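Putative aminomethyltransferase (Leptospirillum rubarum, PDB 3TTG) probably binds a folate cofactor and, as in its relatives of the glycine cleavage T-protein family, may act in aminomethyl or one-carbon transfer. Local coordinates at residues A[34-39]-A[142-147]; A[61-66]-A[78-83]. All coordinates share one frame; numbering follows the deposited sequence.

Contact 1: A[34-39]-A[142-147]; sequences KKFGLF and GPETIS
The backbones of K35 and F36 run against the turn at G142–E144, with the CA atoms of F36 and G142 4.4 Å apart and E144 N donating a nearly straight hydrogen bond to K35 O (2.9 Å, 158°). G142 opens a type I turn that ends at T145. Its phi of 106° would press a CB against the carbonyl of the preceding residue, and that CB would also collide with K35 O, so glycine suits the site. The CG–CD edge of the P143 ring rests against two backbone oxygens, with CG 3.4 Å from K34 O and CD 3.3 Å from K35 O.

E144 makes the main side-chain contacts, with K35 and F36. With CG anti to its carbonyl carbon (chi1 -67°) and the chain extended beyond, it reaches back alongside K35 and lays its carboxylate against the lysine's aliphatic stem: OE2 is 3.7 Å from K35 CG. The other oxygen, OE1, meets the F36 ring at its edge and in its plane, 3.9 Å from CD2. F36 is buried and also packs on T208 of helix 197-211. G142 O is gripped by T145 N and T145 OG1 from the same face of its plane; E144 holds the N-cap position of helix 145-152, and S147 OG donates to E144 O. G37 pairs with V141, so the contact lies at the end of the pairing in the mixed sheet, where strand 37-39 begins and its antiparallel partner 135-141 ends.

K35 NZ stays 5.9 Å from E144 OE2. The two charges thus form no salt bridge, although their attraction probably favours the side-by-side course; the direct polar link is the backbone bond to K35 O, with CH groups against the carboxylate.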
loop_
_atom_site.group_PDB
_atom_site.type_symbol
_atom_site.label_atom_id
_atom_site.label_comp_id
_atom_site.label_asym_id
_atom_site.label_seq_id
_atom_site.Cartn_x
_atom_site.Cartn_y
_atom_site.Cartn_z
ATOM N N LYS A 34 13.262 6.516 12.877
ATOM C CA LYS A 34 13.718 7.711 13.589
ATOM C C LYS A 34 14.103 8.854 12.628
ATOM O O LYS A 34 13.919 10.011 12.974
ATOM C CB LYS A 34 14.924 7.336 14.474
ATOM C CG LYS A 34 15.207 8.317 15.614
ATOM C CD LYS A 34 16.658 8.224 16.150
ATOM C CE LYS A 34 17.544 9.381 15.724
ATOM N NZ LYS A 34 18.972 9.154 16.095
ATOM N N LYS A 35 14.722 8.538 11.491
ATOM C CA LYS A 35 15.152 9.544 10.505
ATOM C C LYS A 35 14.431 9.313 9.178
ATOM O O LYS A 35 13.354 9.874 8.933
ATOM C CB LYS A 35 16.686 9.507 10.366
ATOM C CG LYS A 35 17.384 9.857 11.708
ATOM C CD LYS A 35 18.758 10.471 11.557
ATOM C CE LYS A 35 19.630 10.230 12.766
ATOM N NZ LYS A 35 21.011 10.756 12.589
ATOM N N PHE A 36 15.015 8.535 8.303
ATOM C CA PHE A 36 14.378 8.205 7.034
ATOM C C PHE A 36 15.089 7.039 6.409
ATOM O O PHE A 36 16.251 6.764 6.728
ATOM C CB PHE A 36 14.303 9.404 6.037
ATOM C CG PHE A 36 15.634 9.816 5.444
ATOM C CD1 PHE A 36 16.093 9.252 4.259
ATOM C CD2 PHE A 36 16.450 10.719 6.097
ATOM C CE1 PHE A 36 17.336 9.604 3.743
ATOM C CE2 PHE A 36 17.694 11.057 5.581
ATOM C CZ PHE A 36 18.112 10.515 4.398
ATOM N N GLY A 37 14.349 6.363 5.551
ATOM C CA GLY A 37 14.823 5.225 4.807
ATOM C C GLY A 37 14.626 5.511 3.349
ATOM O O GLY A 37 13.630 6.115 2.953
ATOM N N LEU A 38 15.543 5.019 2.554
ATOM C CA LEU A 38 15.565 5.135 1.093
ATOM C C LEU A 38 15.522 3.737 0.498
ATOM O O LEU A 38 16.253 2.847 0.966
ATOM C CB LEU A 38 16.867 5.875 0.761
ATOM C CG LEU A 38 17.269 6.047 -0.661
ATOM C CD1 LEU A 38 16.222 6.797 -1.438
ATOM C CD2 LEU A 38 18.550 6.770 -0.730
ATOM N N PHE A 39 14.650 3.517 -0.520
ATOM C CA PHE A 39 14.487 2.226 -1.163
ATOM C C PHE A 39 14.359 2.362 -2.666
ATOM O O PHE A 39 13.541 3.156 -3.141
ATOM C CB PHE A 39 13.244 1.507 -0.589
ATOM C CG PHE A 39 12.970 0.167 -1.226
ATOM C CD1 PHE A 39 13.878 -0.881 -1.100
ATOM C CD2 PHE A 39 11.795 -0.059 -1.938
ATOM C CE1 PHE A 39 13.619 -2.120 -1.674
ATOM C CE2 PHE A 39 11.536 -1.302 -2.506
ATOM C CZ PHE A 39 12.456 -2.318 -2.402
ATOM N N GLY A 142 9.621 7.571 6.465
ATOM C CA GLY A 142 10.052 8.079 7.755
ATOM C C GLY A 142 9.888 9.552 7.995
ATOM O O GLY A 142 9.567 10.309 7.073
ATOM N N PRO A 143 10.111 9.948 9.273
ATOM C CA PRO A 143 9.778 11.315 9.707
ATOM C C PRO A 143 10.491 12.460 9.000
ATOM O O PRO A 143 9.942 13.564 8.976
ATOM C CB PRO A 143 10.124 11.316 11.210
ATOM C CG PRO A 143 10.875 10.103 11.467
ATOM C CD PRO A 143 10.489 9.108 10.426
ATOM N N GLU A 144 11.685 12.216 8.436
ATOM C CA GLU A 144 12.447 13.255 7.737
ATOM C C GLU A 144 12.245 13.218 6.210
ATOM O O GLU A 144 12.959 13.909 5.500
ATOM C CB GLU A 144 13.936 13.119 8.101
ATOM C CG GLU A 144 14.197 13.431 9.570
ATOM C CD GLU A 144 15.621 13.221 10.053
ATOM O OE1 GLU A 144 16.532 13.081 9.204
ATOM O OE2 GLU A 144 15.822 13.183 11.291
ATOM N N THR A 145 11.272 12.445 5.693
ATOM C CA THR A 145 11.003 12.362 4.268
ATOM C C THR A 145 10.829 13.733 3.614
ATOM O O THR A 145 11.377 13.936 2.533
ATOM C CB THR A 145 9.710 11.518 4.018
ATOM O OG1 THR A 145 10.032 10.191 4.363
ATOM C CG2 THR A 145 9.196 11.573 2.560
ATOM N N ILE A 146 10.032 14.640 4.217
ATOM C CA ILE A 146 9.814 15.947 3.584
ATOM C C ILE A 146 11.143 16.729 3.483
ATOM O O ILE A 146 11.376 17.385 2.475
ATOM C CB ILE A 146 8.729 16.811 4.280
ATOM C CG1 ILE A 146 7.386 16.077 4.441
ATOM C CG2 ILE A 146 8.555 18.166 3.549
ATOM C CD1 ILE A 146 6.806 15.579 3.214
ATOM N N SER A 147 11.998 16.679 4.525
ATOM C CA SER A 147 13.287 17.398 4.518
ATOM C C SER A 147 14.179 16.905 3.381
ATOM O O SER A 147 14.886 17.703 2.777
ATOM C CB SER A 147 14.022 17.268 5.860
ATOM O OG SER A 147 14.807 16.089 5.966
#

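Contact 2: A[61-66]-A[78-83]; sequences GIASQD and SFFLNP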
loop_
_atom_site.group_PDB
_atom_site.type_symbol
_atom_site.label_atom_id
_atom_site.label_comp_id
_atom_site.label_asym_id
_atom_site.label_seq_id
_atom_site.Cartn_x
_atom_site.Cartn_y
_atom_site.Cartn_z
ATOM N N GLY A 61 -16.602 5.576 -12.995
ATOM C CA GLY A 61 -17.474 4.417 -13.069
ATOM C C GLY A 61 -16.745 3.108 -12.807
ATOM O O GLY A 61 -17.380 2.069 -12.618
ATOM N N ILE A 62 -15.430 3.132 -12.680
ATOM C CA ILE A 62 -14.716 1.859 -12.442
ATOM C C ILE A 62 -13.866 1.845 -11.162
ATOM O O ILE A 62 -13.624 0.766 -10.644
ATOM C CB ILE A 62 -13.889 1.418 -13.651
ATOM C CG1 ILE A 62 -12.857 2.383 -13.996
ATOM C CG2 ILE A 62 -14.798 1.160 -14.879
ATOM C CD1 ILE A 62 -12.074 2.035 -15.299
ATOM N N ALA A 63 -13.422 3.005 -10.683
ATOM C CA ALA A 63 -12.690 3.184 -9.438
ATOM C C ALA A 63 -13.703 3.220 -8.284
ATOM O O ALA A 63 -14.793 3.797 -8.425
ATOM C CB ALA A 63 -11.901 4.494 -9.472
ATOM N N SER A 64 -13.308 2.708 -7.129
ATOM C CA SER A 64 -14.165 2.777 -5.934
ATOM C C SER A 64 -14.090 4.150 -5.232
ATOM O O SER A 64 -14.954 4.496 -4.433
ATOM C CB SER A 64 -13.822 1.679 -4.943
ATOM O OG SER A 64 -12.497 1.802 -4.482
ATOM N N GLN A 65 -13.034 4.929 -5.536
ATOM C CA GLN A 65 -12.814 6.233 -4.968
ATOM C C GLN A 65 -13.512 7.314 -5.795
ATOM O O GLN A 65 -13.744 7.150 -6.984
ATOM C CB GLN A 65 -11.295 6.506 -4.901
ATOM C CG GLN A 65 -10.887 7.820 -4.169
ATOM C CD GLN A 65 -11.414 7.901 -2.771
ATOM O OE1 GLN A 65 -12.499 8.438 -2.510
ATOM N NE2 GLN A 65 -10.693 7.336 -1.836
ATOM N N ASP A 66 -13.915 8.372 -5.143
ATOM C CA ASP A 66 -14.449 9.567 -5.785
ATOM C C ASP A 66 -13.266 10.372 -6.416
ATOM O O ASP A 66 -12.480 11.003 -5.672
ATOM C CB ASP A 66 -15.166 10.433 -4.779
ATOM C CG ASP A 66 -15.905 11.572 -5.434
ATOM O OD1 ASP A 66 -15.598 11.885 -6.624
ATOM O OD2 ASP A 66 -16.725 12.190 -4.757
ATOM N N SER A 78 -7.329 4.429 -4.346
ATOM C CA SER A 78 -8.536 3.750 -4.840
ATOM C C SER A 78 -8.312 2.291 -5.037
ATOM O O SER A 78 -7.201 1.856 -5.351
ATOM C CB SER A 78 -8.965 4.324 -6.189
ATOM O OG SER A 78 -10.264 3.876 -6.568
ATOM N N PHE A 79 -9.407 1.545 -4.981
ATOM C CA PHE A 79 -9.489 0.197 -5.467
ATOM C C PHE A 79 -10.173 0.177 -6.827
ATOM O O PHE A 79 -10.901 1.096 -7.208
ATOM C CB PHE A 79 -10.278 -0.709 -4.498
ATOM C CG PHE A 79 -9.567 -0.950 -3.223
ATOM C CD1 PHE A 79 -8.447 -1.767 -3.177
ATOM C CD2 PHE A 79 -9.958 -0.304 -2.062
ATOM C CE1 PHE A 79 -7.747 -1.934 -1.995
ATOM C CE2 PHE A 79 -9.234 -0.454 -0.891
ATOM C CZ PHE A 79 -8.176 -1.306 -0.848
ATOM N N PHE A 80 -9.956 -0.919 -7.521
ATOM C CA PHE A 80 -10.661 -1.322 -8.738
ATOM C C PHE A 80 -11.218 -2.670 -8.412
ATOM O O PHE A 80 -10.469 -3.634 -8.155
ATOM C CB PHE A 80 -9.758 -1.311 -9.968
ATOM C CG PHE A 80 -9.284 0.080 -10.314
ATOM C CD1 PHE A 80 -9.908 0.812 -11.308
ATOM C CD2 PHE A 80 -8.317 0.713 -9.541
ATOM C CE1 PHE A 80 -9.515 2.101 -11.585
ATOM C CE2 PHE A 80 -7.938 2.006 -9.811
ATOM C CZ PHE A 80 -8.547 2.696 -10.808
ATOM N N LEU A 81 -12.517 -2.725 -8.299
ATOM C CA LEU A 81 -13.175 -3.968 -7.884
ATOM C C LEU A 81 -13.830 -4.691 -9.001
ATOM O O LEU A 81 -14.084 -4.109 -10.032
ATOM C CB LEU A 81 -14.241 -3.642 -6.832
ATOM C CG LEU A 81 -13.794 -2.713 -5.668
ATOM C CD1 LEU A 81 -14.949 -2.350 -4.778
ATOM C CD2 LEU A 81 -12.723 -3.326 -4.830
ATOM N N ASN A 82 -14.129 -5.985 -8.777
ATOM C CA ASN A 82 -14.937 -6.760 -9.681
ATOM C C ASN A 82 -16.404 -6.500 -9.294
ATOM O O ASN A 82 -16.640 -5.896 -8.253
ATOM C CB ASN A 82 -14.517 -8.240 -9.633
ATOM C CG ASN A 82 -14.884 -9.013 -8.403
ATOM O OD1 ASN A 82 -15.688 -8.602 -7.563
ATOM N ND2 ASN A 82 -14.339 -10.181 -8.319
ATOM N N PRO A 83 -17.389 -7.013 -10.045
ATOM C CA PRO A 83 -18.812 -6.759 -9.728
ATOM C C PRO A 83 -19.303 -7.222 -8.325
ATOM O O PRO A 83 -20.318 -6.714 -7.806
ATOM C CB PRO A 83 -19.516 -7.561 -10.823
ATOM C CG PRO A 83 -18.577 -7.483 -11.974
ATOM C CD PRO A 83 -17.264 -7.708 -11.350
HETATM O O HOH W 1 -14.350 -0.566 -8.366
HETATM O O HOH W 2 -13.092 -1.885 -11.471
#
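F80 turns one face of its ring toward A63, whose CA lies over it 4.0 Å from CE1, while I62 crosses the same ring obliquely and brings CG1 to 4.1 Å from CE1. Helix 109-118 closes in as well, with F112 set edge-to-face on the F80 ring and L116 touching both I62 and F80.

The serines make the polar half. S64 N donates to F79 O (2.9 Å, 166°), and the bond in return, F79 N to S64 OG, uses the hydroxyl instead of a carbonyl. S64 OG sits between its own backbone N and carbonyl carbon (chi1 62°), which brings it within 3.1 Å of F79 N, near the plane of the F79 ring and at its edge; it bonds G252 O besides. Thus the loop after helix 55-60 fastens itself along strand 75-81, an outermost strand of the five-stranded antiparallel sheet in the folate-binding domain, without becoming a regular strand.

S78 OG, between the two backbones, donates to F79 O (2.9 Å), approaching from the face opposite to S64 N, and accepts from Q65 N at 3.1 Å; A63 CB packs against it at 3.4 Å. With an alanine in place of S78 the hydroxyl is gone, which would probably leave Q65 N without this acceptor and F79 O with only S64 N of its two donors from these segments. Q65 first heads toward the strand, its CB against S78 CB, then bends at chi2 so that NE2 meets Y77 O. K257 NZ bonds both A63 O and Q65 O of the loop. Two waters bridge the backbones: both donate to I62 O, one accepting from L81 N and the other donating to L81 O.

In the fold
From the N terminus, the chain leaves helix 29-34 and passes through the link into strand 37-39, the first side of contact 1. It then builds strand 48-51 and helix 55-60 before residues 61-66 meet 78-83, where contact 2 closes a short loop of 11 residues at the edge strand of the antiparallel sheet. Only after completing that sheet does it return along strand 135-141 to 142-147, closing contact 1 over 102 intervening residues. Contact 2 is thus nested inside contact 1. Their centres are 31 Å apart, on opposite sides of the chain's centre: contact 1 ties the link to the turn between strand 135-141 and helix 145-152, contact 2 a loop to the antiparallel sheet.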